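Local structure of succinate dehydrogenase (Membrane anchor subunit) (Mycolicibacterium smegmatis, 7D6V) at residues V201-G215 against W230-A244. The protein helps anchor a succinate dehydrogenase in the membrane and holds a Rieske-type iron-sulfur cluster that probably relays electrons from succinate oxidation to quinone. Numbering follows the deposited sequence.
With FES (Fe2/s2 (inorganic) cluster), chain J.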
ATOM      1  N   VAL C 201      -2.536 -15.922  33.541  1.00 11.71           N
ATOM      2  CA  VAL C 201      -2.210 -15.618  32.148  1.00 11.71           C
ATOM      3  C   VAL C 201      -3.297 -14.748  31.526  1.00 11.71           C
ATOM      4  O   VAL C 201      -3.013 -13.752  30.849  1.00 11.71           O
ATOM      5  CB  VAL C 201      -1.999 -16.916  31.350  1.00 11.71           C
ATOM      6  CG1 VAL C 201      -1.815 -16.609  29.877  1.00 11.71           C
ATOM      7  CG2 VAL C 201      -0.804 -17.673  31.886  1.00 11.71           C
ATOM      8  N   TYR C 202      -4.561 -15.111  31.754  1.00 11.71           N
ATOM      9  CA  TYR C 202      -5.666 -14.332  31.204  1.00 11.71           C
ATOM     10  C   TYR C 202      -5.698 -12.922  31.780  1.00 11.71           C
ATOM     11  O   TYR C 202      -5.938 -11.952  31.054  1.00 11.71           O
ATOM     12  CB  TYR C 202      -6.990 -15.045  31.466  1.00 11.71           C
ATOM     13  CG  TYR C 202      -8.199 -14.199  31.152  1.00 11.71           C
ATOM     14  CD1 TYR C 202      -8.478 -13.811  29.850  1.00 11.71           C
ATOM     15  CD2 TYR C 202      -9.057 -13.783  32.156  1.00 11.71           C
ATOM     16  CE1 TYR C 202      -9.579 -13.037  29.559  1.00 11.71           C
ATOM     17  CE2 TYR C 202     -10.157 -13.010  31.875  1.00 11.71           C
ATOM     18  CZ  TYR C 202     -10.415 -12.641  30.576  1.00 11.71           C
ATOM     19  OH  TYR C 202     -11.516 -11.871  30.296  1.00 11.71           O
ATOM     20  N   THR C 203      -5.463 -12.789  33.085  1.00 11.69           N
ATOM     21  CA  THR C 203      -5.464 -11.473  33.713  1.00 11.69           C
ATOM     22  C   THR C 203      -4.317 -10.609  33.203  1.00 11.69           C
ATOM     23  O   THR C 203      -4.479  -9.397  33.024  1.00 11.69           O
ATOM     24  CB  THR C 203      -5.396 -11.621  35.232  1.00 11.69           C
ATOM     25  OG1 THR C 203      -6.392 -12.554  35.661  1.00 11.69           O
ATOM     26  CG2 THR C 203      -5.639 -10.290  35.914  1.00 11.69           C
ATOM     27  N   LEU C 204      -3.151 -11.207  32.963  1.00 11.85           N
ATOM     28  CA  LEU C 204      -1.999 -10.440  32.515  1.00 11.85           C
ATOM     29  C   LEU C 204      -1.989 -10.193  31.013  1.00 11.85           C
ATOM     30  O   LEU C 204      -1.192  -9.374  30.549  1.00 11.85           O
ATOM     31  CB  LEU C 204      -0.704 -11.139  32.925  1.00 11.85           C
ATOM     32  CG  LEU C 204      -0.439 -11.222  34.427  1.00 11.85           C
ATOM     33  CD1 LEU C 204       0.941 -11.793  34.688  1.00 11.85           C
ATOM     34  CD2 LEU C 204      -0.592  -9.859  35.075  1.00 11.85           C
ATOM     35  N   SER C 205      -2.842 -10.865  30.246  1.00 11.49           N
ATOM     36  CA  SER C 205      -2.991 -10.559  28.831  1.00 11.49           C
ATOM     37  C   SER C 205      -4.058  -9.500  28.574  1.00 11.49           C
ATOM     38  O   SER C 205      -4.406  -9.255  27.415  1.00 11.49           O
ATOM     39  CB  SER C 205      -3.302 -11.831  28.043  1.00 11.49           C
ATOM     40  OG  SER C 205      -4.599 -12.313  28.329  1.00 11.49           O
ATOM     41  N   CYS C 206      -4.580  -8.890  29.633  1.00 11.05           N
ATOM     42  CA  CYS C 206      -5.622  -7.876  29.497  1.00 11.05           C
ATOM     43  C   CYS C 206      -5.160  -6.635  28.734  1.00 11.05           C
ATOM     44  O   CYS C 206      -4.007  -6.220  28.846  1.00 11.05           O
ATOM     45  CB  CYS C 206      -6.157  -7.473  30.874  1.00 11.05           C
ATOM     46  SG  CYS C 206      -6.943  -5.846  30.923  1.00 11.05           S
ATOM     47  N   HIS C 207      -6.070  -6.050  27.960  1.00 11.22           N
ATOM     48  CA  HIS C 207      -5.766  -4.849  27.189  1.00 11.22           C
ATOM     49  C   HIS C 207      -5.484  -3.657  28.091  1.00 11.22           C
ATOM     50  O   HIS C 207      -4.690  -2.785  27.728  1.00 11.22           O
ATOM     51  CB  HIS C 207      -6.916  -4.521  26.240  1.00 11.22           C
ATOM     52  CG  HIS C 207      -6.863  -5.264  24.945  1.00 11.22           C
ATOM     53  ND1 HIS C 207      -7.676  -6.342  24.672  1.00 11.22           N
ATOM     54  CD2 HIS C 207      -6.100  -5.080  23.843  1.00 11.22           C
ATOM     55  CE1 HIS C 207      -7.413  -6.793  23.460  1.00 11.22           C
ATOM     56  NE2 HIS C 207      -6.459  -6.045  22.936  1.00 11.22           N
ATOM     57  N   SER C 208      -6.134  -3.587  29.253  1.00 11.19           N
ATOM     58  CA  SER C 208      -5.832  -2.526  30.206  1.00 11.19           C
ATOM     59  C   SER C 208      -4.473  -2.729  30.856  1.00 11.19           C
ATOM     60  O   SER C 208      -3.787  -1.752  31.169  1.00 11.19           O
ATOM     61  CB  SER C 208      -6.923  -2.442  31.270  1.00 11.19           C
ATOM     62  OG  SER C 208      -8.141  -1.989  30.716  1.00 11.19           O
ATOM     63  N   CYS C 209      -4.074  -3.982  31.077  1.00 11.32           N
ATOM     64  CA  CYS C 209      -2.731  -4.255  31.577  1.00 11.32           C
ATOM     65  C   CYS C 209      -1.673  -3.795  30.581  1.00 11.32           C
ATOM     66  O   CYS C 209      -0.648  -3.227  30.970  1.00 11.32           O
ATOM     67  CB  CYS C 209      -2.575  -5.744  31.874  1.00 11.32           C
ATOM     68  SG  CYS C 209      -0.951  -6.215  32.500  1.00 11.32           S
ATOM     69  N   ARG C 210      -1.912  -4.033  29.291  1.00 10.86           N
ATOM     70  CA  ARG C 210      -0.983  -3.587  28.260  1.00 10.86           C
ATOM     71  C   ARG C 210      -0.827  -2.074  28.278  1.00 10.86           C
ATOM     72  O   ARG C 210       0.283  -1.553  28.134  1.00 10.86           O
ATOM     73  CB  ARG C 210      -1.473  -4.058  26.893  1.00 10.86           C
ATOM     74  CG  ARG C 210      -0.446  -3.982  25.789  1.00 10.86           C
ATOM     75  CD  ARG C 210      -1.087  -4.301  24.457  1.00 10.86           C
ATOM     76  NE  ARG C 210      -0.145  -4.200  23.350  1.00 10.86           N
ATOM     77  CZ  ARG C 210      -0.505  -4.038  22.084  1.00 10.86           C
ATOM     78  NH1 ARG C 210      -1.785  -3.954  21.764  1.00 10.86           N
ATOM     79  NH2 ARG C 210       0.416  -3.957  21.138  1.00 10.86           N
ATOM     80  N   HIS C 211      -1.934  -1.356  28.448  1.00 11.68           N
ATOM     81  CA  HIS C 211      -1.885   0.099  28.517  1.00 11.68           C
ATOM     82  C   HIS C 211      -1.171   0.576  29.776  1.00 11.68           C
ATOM     83  O   HIS C 211      -0.339   1.487  29.715  1.00 11.68           O
ATOM     84  CB  HIS C 211      -3.306   0.651  28.453  1.00 11.68           C
ATOM     85  CG  HIS C 211      -3.392   2.131  28.644  1.00 11.68           C
ATOM     86  ND1 HIS C 211      -3.829   2.699  29.819  1.00 11.68           N
ATOM     87  CD2 HIS C 211      -3.116   3.157  27.808  1.00 11.68           C
ATOM     88  CE1 HIS C 211      -3.808   4.012  29.702  1.00 11.68           C
ATOM     89  NE2 HIS C 211      -3.379   4.317  28.493  1.00 11.68           N
ATOM     90  N   VAL C 212      -1.478  -0.031  30.921  1.00 11.78           N
ATOM     91  CA  VAL C 212      -0.945   0.449  32.192  1.00 11.78           C
ATOM     92  C   VAL C 212       0.550   0.178  32.294  1.00 11.78           C
ATOM     93  O   VAL C 212       1.309   1.012  32.803  1.00 11.78           O
ATOM     94  CB  VAL C 212      -1.727  -0.177  33.361  1.00 11.78           C
ATOM     95  CG1 VAL C 212      -0.965  -0.036  34.659  1.00 11.78           C
ATOM     96  CG2 VAL C 212      -3.088   0.472  33.484  1.00 11.78           C
ATOM     97  N   THR C 213       1.006  -0.979  31.809  1.00 12.39           N
ATOM     98  CA  THR C 213       2.412  -1.338  31.965  1.00 12.39           C
ATOM     99  C   THR C 213       3.311  -0.421  31.146  1.00 12.39           C
ATOM    100  O   THR C 213       4.151   0.297  31.699  1.00 12.39           O
ATOM    101  CB  THR C 213       2.629  -2.800  31.576  1.00 12.39           C
ATOM    102  OG1 THR C 213       1.941  -3.083  30.353  1.00 12.39           O
ATOM    103  CG2 THR C 213       2.115  -3.718  32.669  1.00 12.39           C
ATOM    104  N   GLY C 214       3.165  -0.438  29.826  1.00 12.87           N
ATOM    105  CA  GLY C 214       3.919   0.491  29.009  1.00 12.87           C
ATOM    106  C   GLY C 214       3.203   1.006  27.779  1.00 12.87           C
ATOM    107  O   GLY C 214       3.800   1.717  26.969  1.00 12.87           O
ATOM    108  N   GLY C 215       1.923   0.669  27.628  1.00 12.79           N
ATOM    109  CA  GLY C 215       1.205   1.055  26.426  1.00 12.79           C
ATOM    110  C   GLY C 215       0.996   2.549  26.298  1.00 12.79           C
ATOM    111  O   GLY C 215       0.978   3.083  25.187  1.00 12.79           O
ATOM    112  N   TRP C 230       6.054  -4.455  28.476  1.00 11.82           N
ATOM    113  CA  TRP C 230       5.060  -4.235  27.436  1.00 11.82           C
ATOM    114  C   TRP C 230       5.218  -5.233  26.297  1.00 11.82           C
ATOM    115  O   TRP C 230       4.223  -5.705  25.741  1.00 11.82           O
ATOM    116  CB  TRP C 230       5.166  -2.798  26.924  1.00 11.82           C
ATOM    117  CG  TRP C 230       4.209  -2.469  25.833  1.00 11.82           C
ATOM    118  CD1 TRP C 230       2.902  -2.119  25.970  1.00 11.82           C
ATOM    119  CD2 TRP C 230       4.484  -2.460  24.431  1.00 11.82           C
ATOM    120  NE1 TRP C 230       2.343  -1.890  24.740  1.00 11.82           N
ATOM    121  CE2 TRP C 230       3.296  -2.095  23.776  1.00 11.82           C
ATOM    122  CE3 TRP C 230       5.622  -2.726  23.664  1.00 11.82           C
ATOM    123  CZ2 TRP C 230       3.211  -1.987  22.394  1.00 11.82           C
ATOM    124  CZ3 TRP C 230       5.534  -2.619  22.295  1.00 11.82           C
ATOM    125  CH2 TRP C 230       4.339  -2.253  21.673  1.00 11.82           C
ATOM    126  N   THR C 231       6.457  -5.570  25.939  1.00 11.93           N
ATOM    127  CA  THR C 231       6.679  -6.544  24.873  1.00 11.93           C
ATOM    128  C   THR C 231       6.115  -7.911  25.248  1.00 11.93           C
ATOM    129  O   THR C 231       5.395  -8.542  24.460  1.00 11.93           O
ATOM    130  CB  THR C 231       8.172  -6.642  24.563  1.00 11.93           C
ATOM    131  OG1 THR C 231       8.645  -5.378  24.085  1.00 11.93           O
ATOM    132  CG2 THR C 231       8.429  -7.701  23.508  1.00 11.93           C
ATOM    133  N   GLN C 232       6.429  -8.385  26.456  1.00 11.99           N
ATOM    134  CA  GLN C 232       5.885  -9.673  26.885  1.00 11.99           C
ATOM    135  C   GLN C 232       4.366  -9.637  27.028  1.00 11.99           C
ATOM    136  O   GLN C 232       3.677 -10.593  26.643  1.00 11.99           O
ATOM    137  CB  GLN C 232       6.560 -10.121  28.180  1.00 11.99           C
ATOM    138  CG  GLN C 232       7.873 -10.852  27.958  1.00 11.99           C
ATOM    139  CD  GLN C 232       8.903 -10.032  27.224  1.00 11.99           C
ATOM    140  OE1 GLN C 232       9.322 -10.392  26.126  1.00 11.99           O
ATOM    141  NE2 GLN C 232       9.297  -8.914  27.806  1.00 11.99           N
ATOM    142  N   VAL C 233       3.822  -8.546  27.566  1.00 11.69           N
ATOM    143  CA  VAL C 233       2.376  -8.450  27.719  1.00 11.69           C
ATOM    144  C   VAL C 233       1.688  -8.404  26.361  1.00 11.69           C
ATOM    145  O   VAL C 233       0.595  -8.948  26.202  1.00 11.69           O
ATOM    146  CB  VAL C 233       2.016  -7.236  28.596  1.00 11.69           C
ATOM    147  CG1 VAL C 233       0.543  -6.908  28.490  1.00 11.69           C
ATOM    148  CG2 VAL C 233       2.382  -7.514  30.041  1.00 11.69           C
ATOM    149  N   SER C 234       2.306  -7.776  25.361  1.00 11.29           N
ATOM    150  CA  SER C 234       1.733  -7.765  24.019  1.00 11.29           C
ATOM    151  C   SER C 234       1.762  -9.153  23.395  1.00 11.29           C
ATOM    152  O   SER C 234       0.804  -9.562  22.723  1.00 11.29           O
ATOM    153  CB  SER C 234       2.483  -6.766  23.142  1.00 11.29           C
ATOM    154  OG  SER C 234       2.432  -5.466  23.693  1.00 11.29           O
ATOM    155  N   LYS C 235       2.859  -9.887  23.599  1.00 11.61           N
ATOM    156  CA  LYS C 235       2.905 -11.267  23.126  1.00 11.61           C
ATOM    157  C   LYS C 235       1.787 -12.094  23.747  1.00 11.61           C
ATOM    158  O   LYS C 235       1.153 -12.905  23.064  1.00 11.61           O
ATOM    159  CB  LYS C 235       4.266 -11.891  23.424  1.00 11.61           C
ATOM    160  CG  LYS C 235       5.262 -11.766  22.291  1.00 11.61           C
ATOM    161  CD  LYS C 235       6.625 -11.321  22.782  1.00 11.61           C
ATOM    162  CE  LYS C 235       7.154 -12.238  23.866  1.00 11.61           C
ATOM    163  NZ  LYS C 235       8.459 -11.759  24.395  1.00 11.61           N
ATOM    164  N   LEU C 236       1.530 -11.902  25.042  1.00 11.88           N
ATOM    165  CA  LEU C 236       0.409 -12.596  25.675  1.00 11.88           C
ATOM    166  C   LEU C 236      -0.931 -12.112  25.129  1.00 11.88           C
ATOM    167  O   LEU C 236      -1.854 -12.909  24.935  1.00 11.88           O
ATOM    168  CB  LEU C 236       0.459 -12.413  27.188  1.00 11.88           C
ATOM    169  CG  LEU C 236       1.425 -13.304  27.961  1.00 11.88           C
ATOM    170  CD1 LEU C 236       1.160 -13.182  29.446  1.00 11.88           C
ATOM    171  CD2 LEU C 236       1.293 -14.743  27.508  1.00 11.88           C
ATOM    172  N   ASN C 237      -1.054 -10.808  24.887  1.00 11.58           N
ATOM    173  CA  ASN C 237      -2.310 -10.200  24.478  1.00 11.58           C
ATOM    174  C   ASN C 237      -2.722 -10.607  23.072  1.00 11.58           C
ATOM    175  O   ASN C 237      -3.912 -10.553  22.750  1.00 11.58           O
ATOM    176  CB  ASN C 237      -2.184  -8.679  24.584  1.00 11.58           C
ATOM    177  CG  ASN C 237      -3.461  -7.957  24.233  1.00 11.58           C
ATOM    178  OD1 ASN C 237      -3.590  -7.401  23.145  1.00 11.58           O
ATOM    179  ND2 ASN C 237      -4.409  -7.947  25.158  1.00 11.58           N
ATOM    180  N   THR C 238      -1.769 -11.007  22.231  1.00 12.12           N
ATOM    181  CA  THR C 238      -2.137 -11.510  20.910  1.00 12.12           C
ATOM    182  C   THR C 238      -3.024 -12.750  20.982  1.00 12.12           C
ATOM    183  O   THR C 238      -3.739 -13.041  20.017  1.00 12.12           O
ATOM    184  CB  THR C 238      -0.888 -11.825  20.088  1.00 12.12           C
ATOM    185  OG1 THR C 238      -0.015 -12.670  20.847  1.00 12.12           O
ATOM    186  CG2 THR C 238      -0.163 -10.550  19.718  1.00 12.12           C
ATOM    187  N   ARG C 239      -3.000 -13.480  22.097  1.00 13.43           N
ATOM    188  CA  ARG C 239      -3.795 -14.687  22.289  1.00 13.43           C
ATOM    189  C   ARG C 239      -4.886 -14.497  23.340  1.00 13.43           C
ATOM    190  O   ARG C 239      -5.273 -15.451  24.015  1.00 13.43           O
ATOM    191  CB  ARG C 239      -2.901 -15.862  22.680  1.00 13.43           C
ATOM    192  CG  ARG C 239      -1.888 -16.312  21.638  1.00 13.43           C
ATOM    193  CD  ARG C 239      -2.556 -16.890  20.401  1.00 13.43           C
ATOM    194  NE  ARG C 239      -2.920 -15.875  19.419  1.00 13.43           N
ATOM    195  CZ  ARG C 239      -3.726 -16.095  18.387  1.00 13.43           C
ATOM    196  NH1 ARG C 239      -4.259 -17.295  18.204  1.00 13.43           N
ATOM    197  NH2 ARG C 239      -4.004 -15.114  17.540  1.00 13.43           N
ATOM    198  N   HIS C 240      -5.388 -13.270  23.490  1.00 11.82           N
ATOM    199  CA  HIS C 240      -6.326 -12.976  24.568  1.00 11.82           C
ATOM    200  C   HIS C 240      -7.684 -13.630  24.343  1.00 11.82           C
ATOM    201  O   HIS C 240      -8.345 -14.021  25.311  1.00 11.82           O
ATOM    202  CB  HIS C 240      -6.477 -11.464  24.724  1.00 11.82           C
ATOM    203  CG  HIS C 240      -7.061 -11.049  26.036  1.00 11.82           C
ATOM    204  ND1 HIS C 240      -6.532 -11.445  27.243  1.00 11.82           N
ATOM    205  CD2 HIS C 240      -8.131 -10.276  26.331  1.00 11.82           C
ATOM    206  CE1 HIS C 240      -7.247 -10.931  28.227  1.00 11.82           C
ATOM    207  NE2 HIS C 240      -8.223 -10.218  27.698  1.00 11.82           N
ATOM    208  N   MET C 241      -8.125 -13.735  23.086  1.00 13.55           N
ATOM    209  CA  MET C 241      -9.352 -14.464  22.774  1.00 13.55           C
ATOM    210  C   MET C 241      -9.315 -15.887  23.309  1.00 13.55           C
ATOM    211  O   MET C 241     -10.301 -16.374  23.872  1.00 13.55           O
ATOM    212  CB  MET C 241      -9.572 -14.490  21.263  1.00 13.55           C
ATOM    213  CG  MET C 241     -10.847 -15.192  20.839  1.00 13.55           C
ATOM    214  SD  MET C 241     -11.101 -15.193  19.059  1.00 13.55           S
ATOM    215  CE  MET C 241      -9.845 -16.359  18.548  1.00 13.55           C
ATOM    216  N   LEU C 242      -8.188 -16.572  23.129  1.00 12.68           N
ATOM    217  CA  LEU C 242      -8.104 -17.981  23.489  1.00 12.68           C
ATOM    218  C   LEU C 242      -8.113 -18.172  25.000  1.00 12.68           C
ATOM    219  O   LEU C 242      -8.753 -19.099  25.509  1.00 12.68           O
ATOM    220  CB  LEU C 242      -6.846 -18.589  22.872  1.00 12.68           C
ATOM    221  CG  LEU C 242      -6.648 -20.096  23.005  1.00 12.68           C
ATOM    222  CD1 LEU C 242      -7.499 -20.832  21.990  1.00 12.68           C
ATOM    223  CD2 LEU C 242      -5.183 -20.450  22.840  1.00 12.68           C
ATOM    224  N   PHE C 243      -7.406 -17.306  25.728  1.00 12.77           N
ATOM    225  CA  PHE C 243      -7.271 -17.489  27.167  1.00 12.77           C
ATOM    226  C   PHE C 243      -8.591 -17.281  27.894  1.00 12.77           C
ATOM    227  O   PHE C 243      -8.830 -17.922  28.919  1.00 12.77           O
ATOM    228  CB  PHE C 243      -6.197 -16.552  27.717  1.00 12.77           C
ATOM    229  CG  PHE C 243      -4.828 -16.811  27.159  1.00 12.77           C
ATOM    230  CD1 PHE C 243      -4.388 -18.105  26.939  1.00 12.77           C
ATOM    231  CD2 PHE C 243      -3.980 -15.762  26.853  1.00 12.77           C
ATOM    232  CE1 PHE C 243      -3.133 -18.346  26.423  1.00 12.77           C
ATOM    233  CE2 PHE C 243      -2.723 -15.997  26.335  1.00 12.77           C
ATOM    234  CZ  PHE C 243      -2.299 -17.292  26.121  1.00 12.77           C
ATOM    235  N   ALA C 244      -9.470 -16.422  27.376  1.00 12.44           N
ATOM    236  CA  ALA C 244     -10.776 -16.238  28.000  1.00 12.44           C
ATOM    237  C   ALA C 244     -11.578 -17.535  27.994  1.00 12.44           C
ATOM    238  O   ALA C 244     -12.076 -17.984  29.037  1.00 12.44           O
ATOM    239  CB  ALA C 244     -11.538 -15.127  27.280  1.00 12.44           C
TER
HETATM  240 FE1  FES J 303     -10.087  -8.590  28.339  1.00 12.80          FE
HETATM  241 FE2  FES J 303      -9.005  -6.962  30.188  1.00 12.80          FE
HETATM  242  S1  FES J 303      -9.411  -6.516  28.073  1.00 12.80           S
HETATM  243  S2  FES J 303      -9.611  -9.058  30.434  1.00 12.80           S
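Ser205 and His240 meet beside the [2Fe-2S] cluster, where each segment supplies a metal ligand. His240 NE2 binds one iron at 2.6 Å, with Cys114 as partner; Cys206 SG binds the other at 2.5 Å, with His155. Each iron thus has one cysteine and one histidine, whereas a classical Rieske centre has two cysteines on one iron and two histidines on the other.

Hydrogen bonds tie the second shell together. His240 ND1, on the ring side remote from iron, donates to Ser205 OG, although the modelled length is too short to be taken literally. With OG between the backbone N and the carbonyl carbon (chi1 70°), Ser205 donates back to Tyr202 O. Asn237 ND2 donates almost straight to Ser205 O (2.6 Å). The same nitrogen lies over the centre of the His207 ring, ring and amide planes standing 83° apart. Extended Arg210 fits among Trp230, Val233, Ser234 and Asn237, its NE donating to Ser234 OG (2.9 Å).

Apolar contacts join helix 188-204 to helix 240-264. Val201 CG1 makes a CH-pi contact over the Phe243 face, 3.7 Å from its centroid, while Tyr202 CE1 touches Ala244 CB and its OH lies near cluster sulfur S2.

Iron at NE2 and, if the short contact is real, serine at ND1 would together limit rotation of the His240 ring. Helices 207-215 and 230-237 run antiparallel (165°), and Arg210 NH2 ties this pair to Asn222 of the iron-sulfur subunit, which probably delivers the electrons.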